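Long-range contacts in vacuolar protein sorting-associated protein 53 (Saccharomyces cerevisiae, PDB 3NS4), which serves, as a subunit of the Golgi-associated retrograde protein (GARP) tethering complex, in retrograde transport of vesicles from early and late endosomes to the late Golgi: residues A[146-151]-A[192-197]; A[44-49]-A[154-158]; A[23-27]-A[101-107]. The protein carries 2 engineered substitutions. All coordinates share one frame; numbering follows the deposited sequence.

Contact 1 (A[146-151]-A[192-197])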
loop_
_atom_site.group_PDB
_atom_site.type_symbol
_atom_site.label_atom_id
_atom_site.label_comp_id
_atom_site.label_asym_id
_atom_site.label_seq_id
_atom_site.Cartn_x
_atom_site.Cartn_y
_atom_site.Cartn_z
ATOM N N ASN A 146 -12.383 3.555 -0.750
ATOM C CA ASN A 146 -11.668 4.638 -0.096
ATOM C C ASN A 146 -11.835 5.997 -0.831
ATOM O O ASN A 146 -11.356 6.173 -1.956
ATOM C CB ASN A 146 -10.198 4.235 0.022
ATOM C CG ASN A 146 -9.468 5.015 1.059
ATOM O OD1 ASN A 146 -9.803 6.158 1.344
ATOM N ND2 ASN A 146 -8.450 4.395 1.641
ATOM N N PRO A 147 -12.496 6.963 -0.177
ATOM C CA PRO A 147 -12.804 8.271 -0.790
ATOM C C PRO A 147 -11.641 9.231 -0.779
ATOM O O PRO A 147 -11.708 10.313 -1.328
ATOM C CB PRO A 147 -13.926 8.832 0.108
ATOM C CG PRO A 147 -14.245 7.736 1.117
ATOM C CD PRO A 147 -13.021 6.875 1.200
ATOM N N ASP A 148 -10.556 8.836 -0.159
ATOM C CA ASP A 148 -9.438 9.729 -0.071
ATOM C C ASP A 148 -8.714 9.888 -1.410
ATOM O O ASP A 148 -8.239 8.888 -2.065
ATOM C CB ASP A 148 -8.513 9.268 1.033
ATOM C CG ASP A 148 -7.506 10.288 1.372
ATOM O OD1 ASP A 148 -6.528 10.430 0.585
ATOM O OD2 ASP A 148 -7.705 10.931 2.435
ATOM N N SER A 149 -8.652 11.162 -1.792
ATOM C CA SER A 149 -8.022 11.601 -3.020
ATOM C C SER A 149 -6.506 11.598 -2.969
ATOM O O SER A 149 -5.871 11.345 -4.001
ATOM C CB SER A 149 -8.516 12.983 -3.400
ATOM O OG SER A 149 -8.164 13.890 -2.386
ATOM N N ALA A 150 -5.907 11.894 -1.815
ATOM C CA ALA A 150 -4.444 11.830 -1.742
ATOM C C ALA A 150 -3.958 10.368 -1.945
ATOM O O ALA A 150 -3.011 10.114 -2.710
ATOM C CB ALA A 150 -3.939 12.388 -0.443
ATOM N N VAL A 151 -4.628 9.415 -1.291
ATOM C CA VAL A 151 -4.282 8.011 -1.422
ATOM C C VAL A 151 -4.435 7.619 -2.890
ATOM O O VAL A 151 -3.543 7.015 -3.525
ATOM C CB VAL A 151 -5.197 7.152 -0.517
ATOM C CG1 VAL A 151 -5.165 5.688 -0.889
ATOM C CG2 VAL A 151 -4.813 7.319 0.934
ATOM N N ARG A 192 -10.183 8.783 8.768
ATOM C CA ARG A 192 -9.502 8.668 7.453
ATOM C C ARG A 192 -8.775 7.326 7.240
ATOM O O ARG A 192 -7.925 6.939 8.041
ATOM C CB ARG A 192 -8.499 9.815 7.312
ATOM C CG ARG A 192 -8.027 10.097 5.924
ATOM C CD ARG A 192 -6.934 11.176 5.904
ATOM N NE ARG A 192 -6.296 11.205 4.587
ATOM C CZ ARG A 192 -5.041 11.587 4.321
ATOM N NH1 ARG A 192 -4.211 11.976 5.285
ATOM N NH2 ARG A 192 -4.595 11.538 3.062
ATOM N N ASP A 193 -9.127 6.616 6.167
ATOM C CA ASP A 193 -8.498 5.330 5.827
ATOM C C ASP A 193 -7.357 5.608 4.857
ATOM O O ASP A 193 -7.583 6.153 3.783
ATOM C CB ASP A 193 -9.525 4.378 5.196
ATOM C CG ASP A 193 -8.958 2.985 4.889
ATOM O OD1 ASP A 193 -9.689 2.224 4.214
ATOM O OD2 ASP A 193 -7.813 2.636 5.300
ATOM N N LEU A 194 -6.138 5.252 5.252
ATOM C CA LEU A 194 -4.946 5.481 4.442
ATOM C C LEU A 194 -4.542 4.277 3.610
ATOM O O LEU A 194 -3.450 4.264 3.032
ATOM C CB LEU A 194 -3.767 5.816 5.341
ATOM C CG LEU A 194 -3.823 7.001 6.299
ATOM C CD1 LEU A 194 -2.587 6.964 7.165
ATOM C CD2 LEU A 194 -3.897 8.324 5.582
ATOM N N PHE A 195 -5.378 3.240 3.596
ATOM C CA PHE A 195 -5.075 2.063 2.807
ATOM C C PHE A 195 -3.711 1.520 3.223
ATOM O O PHE A 195 -3.349 1.600 4.383
ATOM C CB PHE A 195 -5.085 2.478 1.342
ATOM C CG PHE A 195 -4.908 1.350 0.375
ATOM C CD1 PHE A 195 -5.627 0.161 0.512
ATOM C CD2 PHE A 195 -4.095 1.507 -0.733
ATOM C CE1 PHE A 195 -5.492 -0.892 -0.423
ATOM C CE2 PHE A 195 -3.953 0.477 -1.677
ATOM C CZ PHE A 195 -4.651 -0.728 -1.520
ATOM N N ILE A 196 -2.937 1.033 2.262
ATOM C CA ILE A 196 -1.620 0.468 2.510
ATOM C C ILE A 196 -0.635 1.464 3.166
ATOM O O ILE A 196 0.381 1.069 3.726
ATOM C CB ILE A 196 -1.034 -0.040 1.172
ATOM C CG1 ILE A 196 0.032 -1.093 1.405
ATOM C CG2 ILE A 196 -0.473 1.117 0.329
ATOM C CD1 ILE A 196 -0.452 -2.369 2.036
ATOM N N PHE A 197 -0.935 2.756 3.096
ATOM C CA PHE A 197 -0.028 3.753 3.627
ATOM C C PHE A 197 -0.142 3.837 5.125
ATOM O O PHE A 197 0.523 4.637 5.773
ATOM C CB PHE A 197 -0.270 5.073 2.935
ATOM C CG PHE A 197 -0.238 4.952 1.445
ATOM C CD1 PHE A 197 0.959 4.673 0.776
ATOM C CD2 PHE A 197 -1.399 5.097 0.691
ATOM C CE1 PHE A 197 0.994 4.545 -0.619
ATOM C CE2 PHE A 197 -1.372 4.992 -0.729
ATOM C CZ PHE A 197 -0.168 4.702 -1.369
#
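Asn146 lies across from Asp193 and Val151 from Leu194, the latter pair with CA atoms 6.4 Å apart, where the turn leading into helix 149-159 runs beside segment 192-197. Two Asx turns shape these backbones: Asn146 OD1 accepts from Asp148 N, and Asp193 OD2 from Phe195 N. With its oxygen turned back to its own chain, the Asn146 amide crosses the gap through ND2, which donates to Asp193 O at 2.9 Å. That oxygen lies in the amide plane, yet the donor sits above the carbonyl plane of Asp193, 64° out of it. Asp148 divides its carboxylate. OD1 caps the helix by accepting from Val151 N at 2.9 Å, while OD2 forms a salt bridge with Arg192 NE. An extended chain from CG to NE brings the Arg192 guanidinium edge-on to the carboxylate, and NH2 adds weak bonds to both oxygens. One face of the guanidinium is covered by Leu194 CD2. With chi1 at 164°, Val151 turns CG2 to the Leu194 backbone and CG1 to Phe195 CB and, at 3.9 Å, to the ring edge of Phe197 at CE2. Around this junction, Leu194 rests on Leu204 of helix 201-212, Phe195 and Ile196 pack against Phe121 of helix 102-125, and Ile196 also reaches Val40 of helix 20-47.

Contact 2 (A[44-49]-A[154-158])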
loop_
_atom_site.group_PDB
_atom_site.type_symbol
_atom_site.label_atom_id
_atom_site.label_comp_id
_atom_site.label_asym_id
_atom_site.label_seq_id
_atom_site.Cartn_x
_atom_site.Cartn_y
_atom_site.Cartn_z
ATOM N N ILE A 44 7.231 1.278 -2.155
ATOM C CA ILE A 44 7.009 2.668 -2.452
ATOM C C ILE A 44 8.295 3.413 -2.850
ATOM O O ILE A 44 8.293 4.169 -3.813
ATOM C CB ILE A 44 6.316 3.386 -1.285
ATOM C CG1 ILE A 44 4.928 2.785 -1.012
ATOM C CG2 ILE A 44 6.234 4.870 -1.561
ATOM C CD1 ILE A 44 4.299 3.216 0.322
ATOM N N ARG A 45 9.390 3.208 -2.127
ATOM C CA ARG A 45 10.625 3.943 -2.434
ATOM C C ARG A 45 11.059 3.609 -3.835
ATOM O O ARG A 45 11.617 4.454 -4.548
ATOM C CB ARG A 45 11.756 3.663 -1.443
ATOM C CG ARG A 45 11.437 4.195 -0.060
ATOM C CD ARG A 45 12.481 3.916 1.047
ATOM N NE ARG A 45 11.975 4.518 2.295
ATOM C CZ ARG A 45 12.097 5.816 2.636
ATOM N NH1 ARG A 45 12.736 6.672 1.842
ATOM N NH2 ARG A 45 11.576 6.269 3.779
ATOM N N LEU A 46 10.752 2.386 -4.237
ATOM C CA LEU A 46 11.125 1.921 -5.532
ATOM C C LEU A 46 10.324 2.634 -6.616
ATOM O O LEU A 46 10.900 3.255 -7.560
ATOM C CB LEU A 46 10.863 0.423 -5.624
ATOM C CG LEU A 46 11.052 -0.181 -7.022
ATOM C CD1 LEU A 46 12.504 -0.261 -7.412
ATOM C CD2 LEU A 46 10.432 -1.545 -7.102
ATOM N N LEU A 47 9.010 2.543 -6.467
ATOM C CA LEU A 47 8.126 3.047 -7.456
ATOM C C LEU A 47 7.762 4.505 -7.401
ATOM O O LEU A 47 7.251 5.030 -8.384
ATOM C CB LEU A 47 6.839 2.270 -7.355
ATOM C CG LEU A 47 6.928 0.774 -7.647
ATOM C CD1 LEU A 47 5.579 0.197 -7.458
ATOM C CD2 LEU A 47 7.387 0.492 -9.064
ATOM N N GLN A 48 8.002 5.182 -6.288
ATOM C CA GLN A 48 7.507 6.544 -6.195
ATOM C C GLN A 48 8.229 7.532 -7.091
ATOM O O GLN A 48 9.436 7.403 -7.348
ATOM C CB GLN A 48 7.528 7.042 -4.766
ATOM C CG GLN A 48 8.868 7.545 -4.357
ATOM C CD GLN A 48 8.932 7.876 -2.904
ATOM O OE1 GLN A 48 9.731 7.294 -2.189
ATOM N NE2 GLN A 48 8.063 8.767 -2.439
ATOM N N PRO A 49 7.480 8.549 -7.543
ATOM C CA PRO A 49 7.964 9.620 -8.400
ATOM C C PRO A 49 9.016 10.487 -7.687
ATOM O O PRO A 49 8.984 10.621 -6.448
ATOM C CB PRO A 49 6.689 10.422 -8.700
ATOM C CG PRO A 49 5.838 10.211 -7.532
ATOM C CD PRO A 49 6.102 8.796 -7.087
ATOM N N PHE A 154 -1.514 8.913 -4.860
ATOM C CA PHE A 154 -0.231 8.310 -4.606
ATOM C C PHE A 154 -0.246 6.978 -5.329
ATOM O O PHE A 154 0.676 6.665 -6.098
ATOM C CB PHE A 154 0.003 8.182 -3.119
ATOM C CG PHE A 154 1.429 7.975 -2.762
ATOM C CD1 PHE A 154 2.437 8.254 -3.697
ATOM C CD2 PHE A 154 1.797 7.613 -1.453
ATOM C CE1 PHE A 154 3.808 8.079 -3.370
ATOM C CE2 PHE A 154 3.173 7.450 -1.121
ATOM C CZ PHE A 154 4.177 7.677 -2.080
ATOM N N VAL A 155 -1.337 6.231 -5.165
ATOM C CA VAL A 155 -1.450 4.977 -5.879
ATOM C C VAL A 155 -1.199 5.182 -7.371
ATOM O O VAL A 155 -0.305 4.555 -7.936
ATOM C CB VAL A 155 -2.791 4.355 -5.662
ATOM C CG1 VAL A 155 -2.958 3.147 -6.535
ATOM C CG2 VAL A 155 -2.915 3.969 -4.215
ATOM N N LEU A 156 -1.954 6.080 -7.999
ATOM C CA LEU A 156 -1.795 6.316 -9.438
ATOM C C LEU A 156 -0.352 6.690 -9.845
ATOM O O LEU A 156 0.188 6.216 -10.860
ATOM C CB LEU A 156 -2.778 7.398 -9.907
ATOM C CG LEU A 156 -2.867 7.613 -11.423
ATOM C CD1 LEU A 156 -3.310 6.318 -12.126
ATOM C CD2 LEU A 156 -3.824 8.751 -11.717
ATOM N N ALA A 157 0.267 7.555 -9.052
ATOM C CA ALA A 157 1.625 7.923 -9.325
ATOM C C ALA A 157 2.478 6.663 -9.209
ATOM O O ALA A 157 3.301 6.392 -10.066
ATOM C CB ALA A 157 2.079 8.987 -8.357
ATOM N N LEU A 158 2.245 5.861 -8.174
ATOM C CA LEU A 158 3.042 4.651 -7.987
ATOM C C LEU A 158 2.872 3.733 -9.173
ATOM O O LEU A 158 3.834 3.084 -9.572
ATOM C CB LEU A 158 2.736 3.933 -6.666
ATOM C CG LEU A 158 3.186 4.789 -5.499
ATOM C CD1 LEU A 158 2.615 4.319 -4.220
ATOM C CD2 LEU A 158 4.683 4.808 -5.460
#
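Phe154 of helix 149-159 points its ring at the C-terminal end of helix 20-47, where Ile44, Gln48 and Pro49 receive it. The backbones come nearest at Gln48 and Leu158, whose CA atoms are 5.2 Å apart. Starting from CB, the Phe154 side chain swings CG anti to the backbone N (chi1 -162°), which carries the ring away from its own helix and towards 44-49. Along one side of the ring, CE1 meets Gln48 CB at 4.1 Å and, more loosely, Pro49 CD, which lies near the ring plane at the edge. On the other side CE2 approaches the Ile44 CG2 methyl. The tip, CZ, comes closest to that same CG2, at 3.5 Å, in an oblique approach that is neither over the face nor at the edge. Gln48 NE2 also lies beside CZ, near the ring plane, its amide turned 48° from the ring.

Leu158, one helical turn on, covers one face of the ring: its CD1 sits over the centre, 3.9 Å above the plane. Its other methyl, CD2, reaches the backbone where helix 20-47 ends, touching Gln48 CA at 3.4 Å and Leu47 CB at 3.8 Å. Pro49 CG meets Ala157 CB farther along. No hydrogen bond joins the two segments; this is apolar interhelical core packing of the helical bundle, joining the C-terminal end of helix 20-47 to helix 149-159. Beyond it, Phe154 stacks on Phe207 of helix 201-212, Ile44 touches Leu203 of the same helix, and both Leu47 and Leu158 rest on Leu125 of helix 102-125, so that helices 201-212 and 102-125 both pack against the junction.

Contact 3 (A[23-27]-A[101-107])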
loop_
_atom_site.group_PDB
_atom_site.type_symbol
_atom_site.label_atom_id
_atom_site.label_comp_id
_atom_site.label_asym_id
_atom_site.label_seq_id
_atom_site.Cartn_x
_atom_site.Cartn_y
_atom_site.Cartn_z
ATOM N N TYR A 23 4.341 -12.653 26.027
ATOM C CA TYR A 23 5.369 -11.916 25.290
ATOM C C TYR A 23 5.742 -12.496 23.937
ATOM O O TYR A 23 5.696 -11.791 22.919
ATOM C CB TYR A 23 6.625 -11.798 26.146
ATOM C CG TYR A 23 7.653 -10.822 25.612
ATOM C CD1 TYR A 23 7.498 -9.445 25.791
ATOM C CD2 TYR A 23 8.794 -11.267 24.945
ATOM C CE1 TYR A 23 8.454 -8.527 25.301
ATOM C CE2 TYR A 23 9.758 -10.353 24.454
ATOM C CZ TYR A 23 9.579 -8.986 24.634
ATOM O OH TYR A 23 10.514 -8.088 24.148
ATOM N N LYS A 24 6.118 -13.770 23.927
ATOM C CA LYS A 24 6.520 -14.404 22.689
ATOM C C LYS A 24 5.502 -14.222 21.585
ATOM O O LYS A 24 5.872 -14.045 20.437
ATOM C CB LYS A 24 6.914 -15.863 22.883
ATOM C CG LYS A 24 5.837 -16.760 23.405
ATOM C CD LYS A 24 6.361 -18.170 23.699
ATOM C CE LYS A 24 5.215 -19.113 24.017
ATOM N NZ LYS A 24 5.738 -20.474 24.172
ATOM N N TRP A 25 4.221 -14.226 21.912
ATOM C CA TRP A 25 3.239 -14.016 20.865
ATOM C C TRP A 25 3.199 -12.547 20.498
ATOM O O TRP A 25 3.037 -12.230 19.349
ATOM C CB TRP A 25 1.856 -14.555 21.236
ATOM C CG TRP A 25 1.841 -16.051 21.511
ATOM C CD1 TRP A 25 1.775 -16.667 22.734
ATOM C CD2 TRP A 25 1.925 -17.105 20.548
ATOM N NE1 TRP A 25 1.800 -18.035 22.589
ATOM C CE2 TRP A 25 1.892 -18.329 21.257
ATOM C CE3 TRP A 25 2.003 -17.137 19.154
ATOM C CZ2 TRP A 25 1.948 -19.553 20.623
ATOM C CZ3 TRP A 25 2.061 -18.366 18.522
ATOM C CH2 TRP A 25 2.034 -19.554 19.258
ATOM N N ASN A 26 3.380 -11.632 21.438
ATOM C CA ASN A 26 3.351 -10.235 21.045
ATOM C C ASN A 26 4.499 -9.917 20.142
ATOM O O ASN A 26 4.361 -9.128 19.204
ATOM C CB ASN A 26 3.335 -9.304 22.237
ATOM C CG ASN A 26 1.989 -9.307 22.956
ATOM O OD1 ASN A 26 0.986 -9.862 22.474
ATOM N ND2 ASN A 26 1.967 -8.694 24.127
ATOM N N PHE A 27 5.624 -10.557 20.425
ATOM C CA PHE A 27 6.818 -10.429 19.636
ATOM C C PHE A 27 6.550 -10.900 18.205
ATOM O O PHE A 27 6.839 -10.195 17.252
ATOM C CB PHE A 27 7.894 -11.269 20.284
ATOM C CG PHE A 27 9.258 -11.068 19.706
ATOM C CD1 PHE A 27 10.101 -10.110 20.219
ATOM C CD2 PHE A 27 9.711 -11.850 18.662
ATOM C CE1 PHE A 27 11.376 -9.927 19.700
ATOM C CE2 PHE A 27 10.986 -11.677 18.149
ATOM C CZ PHE A 27 11.816 -10.714 18.675
ATOM N N ASN A 101 -3.663 -21.479 20.266
ATOM C CA ASN A 101 -4.034 -20.692 21.403
ATOM C C ASN A 101 -4.946 -19.614 20.968
ATOM O O ASN A 101 -4.815 -19.091 19.873
ATOM C CB ASN A 101 -2.802 -20.034 22.010
ATOM C CG ASN A 101 -1.947 -21.007 22.779
ATOM O OD1 ASN A 101 -1.879 -22.196 22.447
ATOM N ND2 ASN A 101 -1.287 -20.511 23.825
ATOM N N THR A 102 -5.888 -19.289 21.830
ATOM C CA THR A 102 -6.728 -18.162 21.573
ATOM C C THR A 102 -5.754 -17.050 21.137
ATOM O O THR A 102 -6.118 -16.146 20.384
ATOM C CB THR A 102 -7.470 -17.797 22.839
ATOM O OG1 THR A 102 -6.506 -17.606 23.876
ATOM C CG2 THR A 102 -8.404 -18.964 23.266
ATOM N N SER A 103 -4.497 -17.156 21.575
ATOM C CA SER A 103 -3.460 -16.193 21.187
ATOM C C SER A 103 -2.790 -16.563 19.849
ATOM O O SER A 103 -2.542 -15.687 19.016
ATOM C CB SER A 103 -2.415 -16.018 22.282
ATOM O OG SER A 103 -1.635 -17.173 22.373
ATOM N N TYR A 104 -2.489 -17.844 19.650
ATOM C CA TYR A 104 -1.926 -18.307 18.386
ATOM C C TYR A 104 -2.795 -17.901 17.180
ATOM O O TYR A 104 -2.322 -17.350 16.195
ATOM C CB TYR A 104 -1.735 -19.828 18.405
ATOM C CG TYR A 104 -1.685 -20.421 17.009
ATOM C CD1 TYR A 104 -0.582 -20.217 16.184
ATOM C CD2 TYR A 104 -2.751 -21.161 16.497
ATOM C CE1 TYR A 104 -0.532 -20.736 14.886
ATOM C CE2 TYR A 104 -2.707 -21.689 15.192
ATOM C CZ TYR A 104 -1.587 -21.468 14.399
ATOM O OH TYR A 104 -1.503 -21.966 13.120
ATOM N N LYS A 105 -4.077 -18.204 17.248
ATOM C CA LYS A 105 -4.959 -17.829 16.189
ATOM C C LYS A 105 -4.834 -16.349 16.020
ATOM O O LYS A 105 -4.691 -15.918 14.891
ATOM C CB LYS A 105 -6.404 -18.184 16.501
ATOM C CG LYS A 105 -6.687 -19.682 16.670
ATOM C CD LYS A 105 -8.136 -19.899 17.097
ATOM C CE LYS A 105 -8.424 -21.356 17.338
ATOM N NZ LYS A 105 -9.834 -21.567 17.739
ATOM N N ARG A 106 -4.863 -15.567 17.109
ATOM C CA ARG A 106 -4.720 -14.117 16.965
ATOM C C ARG A 106 -3.529 -13.805 16.043
ATOM O O ARG A 106 -3.648 -12.992 15.088
ATOM C CB ARG A 106 -4.594 -13.369 18.292
ATOM C CG ARG A 106 -4.175 -11.859 18.084
ATOM C CD ARG A 106 -3.959 -11.076 19.366
ATOM N NE ARG A 106 -3.450 -11.953 20.435
ATOM C CZ ARG A 106 -2.175 -12.120 20.802
ATOM N NH1 ARG A 106 -1.176 -11.453 20.228
ATOM N NH2 ARG A 106 -1.909 -12.965 21.786
ATOM N N VAL A 107 -2.394 -14.458 16.308
ATOM C CA VAL A 107 -1.228 -14.265 15.462
ATOM C C VAL A 107 -1.548 -14.709 14.015
ATOM O O VAL A 107 -1.409 -13.892 13.093
ATOM C CB VAL A 107 0.071 -14.886 16.062
ATOM C CG1 VAL A 107 1.107 -15.079 15.025
ATOM C CG2 VAL A 107 0.639 -14.006 17.149
#
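Knobs-into-holes packing joins the N-terminal part of helix 20-47 to the start of helix 102-125, with Trp25 as the knob and Ser103, Tyr104, Arg106 and Val107 as the hole. The two helical segments run nearly parallel, 9° apart, with axes 10.0 Å from each other. Trp25 has CG anti to its carbonyl carbon (chi1 -60°), and the indole reaches across the groove with one face turned to the second helix. Over that face, near the rim, lies Ser103 OG, 3.5 Å from Trp25 CD1. Tyr104 covers the six-membered ring on the same side: its CA makes a CH-pi contact 4.2 Å from the ring centroid, and Tyr104 CB lies 3.9 Å from Trp25 CH2. Trp25 CZ3 in turn meets the edge of the Tyr104 ring. Val107 CG2 touches both the backbone oxygen of Trp25, at 3.7 Å, and Trp25 CE3, at 4.0 Å. Without the indole of Trp25, as with an alanine here, a gap would probably open between the helices, and Ser103, Tyr104 and Val107 would lose the surface they pack on.

No hydrogen bond spans the two segments. Arg106, whose chain bends at chi3, brings NH1 to 3.5 Å from Asn26 OD1, but its stronger partner is Asp29, which forms a salt bridge with it one turn farther along helix 20-47. Val92, in the loop after helix 64-87, also packs on Trp25; the nearby Glu90 and Ser93 bind a barium ion. Large side chains from one long helix set into hollows of its neighbour are characteristic of a helical bundle, the architecture of this C-terminal part of Vps53.

In the fold
The segments come in the order 23-27, 44-49, 101-107, 146-151, 154-158, 192-197, so contact 2 crosses both others along the chain, whereas contact 3 closes before contact 1 opens. Contacts 1 and 2 share helix 149-159 and lie with centres 14 Å apart; they meet directly where Phe197 packs on Phe154, Ile44, Val155 and Leu158. Contact 3 stands apart, its centre about 34 Å from that of contact 2, yet helix 20-47 runs through both. This long helix therefore ties the far end of the elongated bundle, where it pairs with helix 102-125, to the hub of shorter helices, consistent with the rod-like helical domains of related tethering complexes.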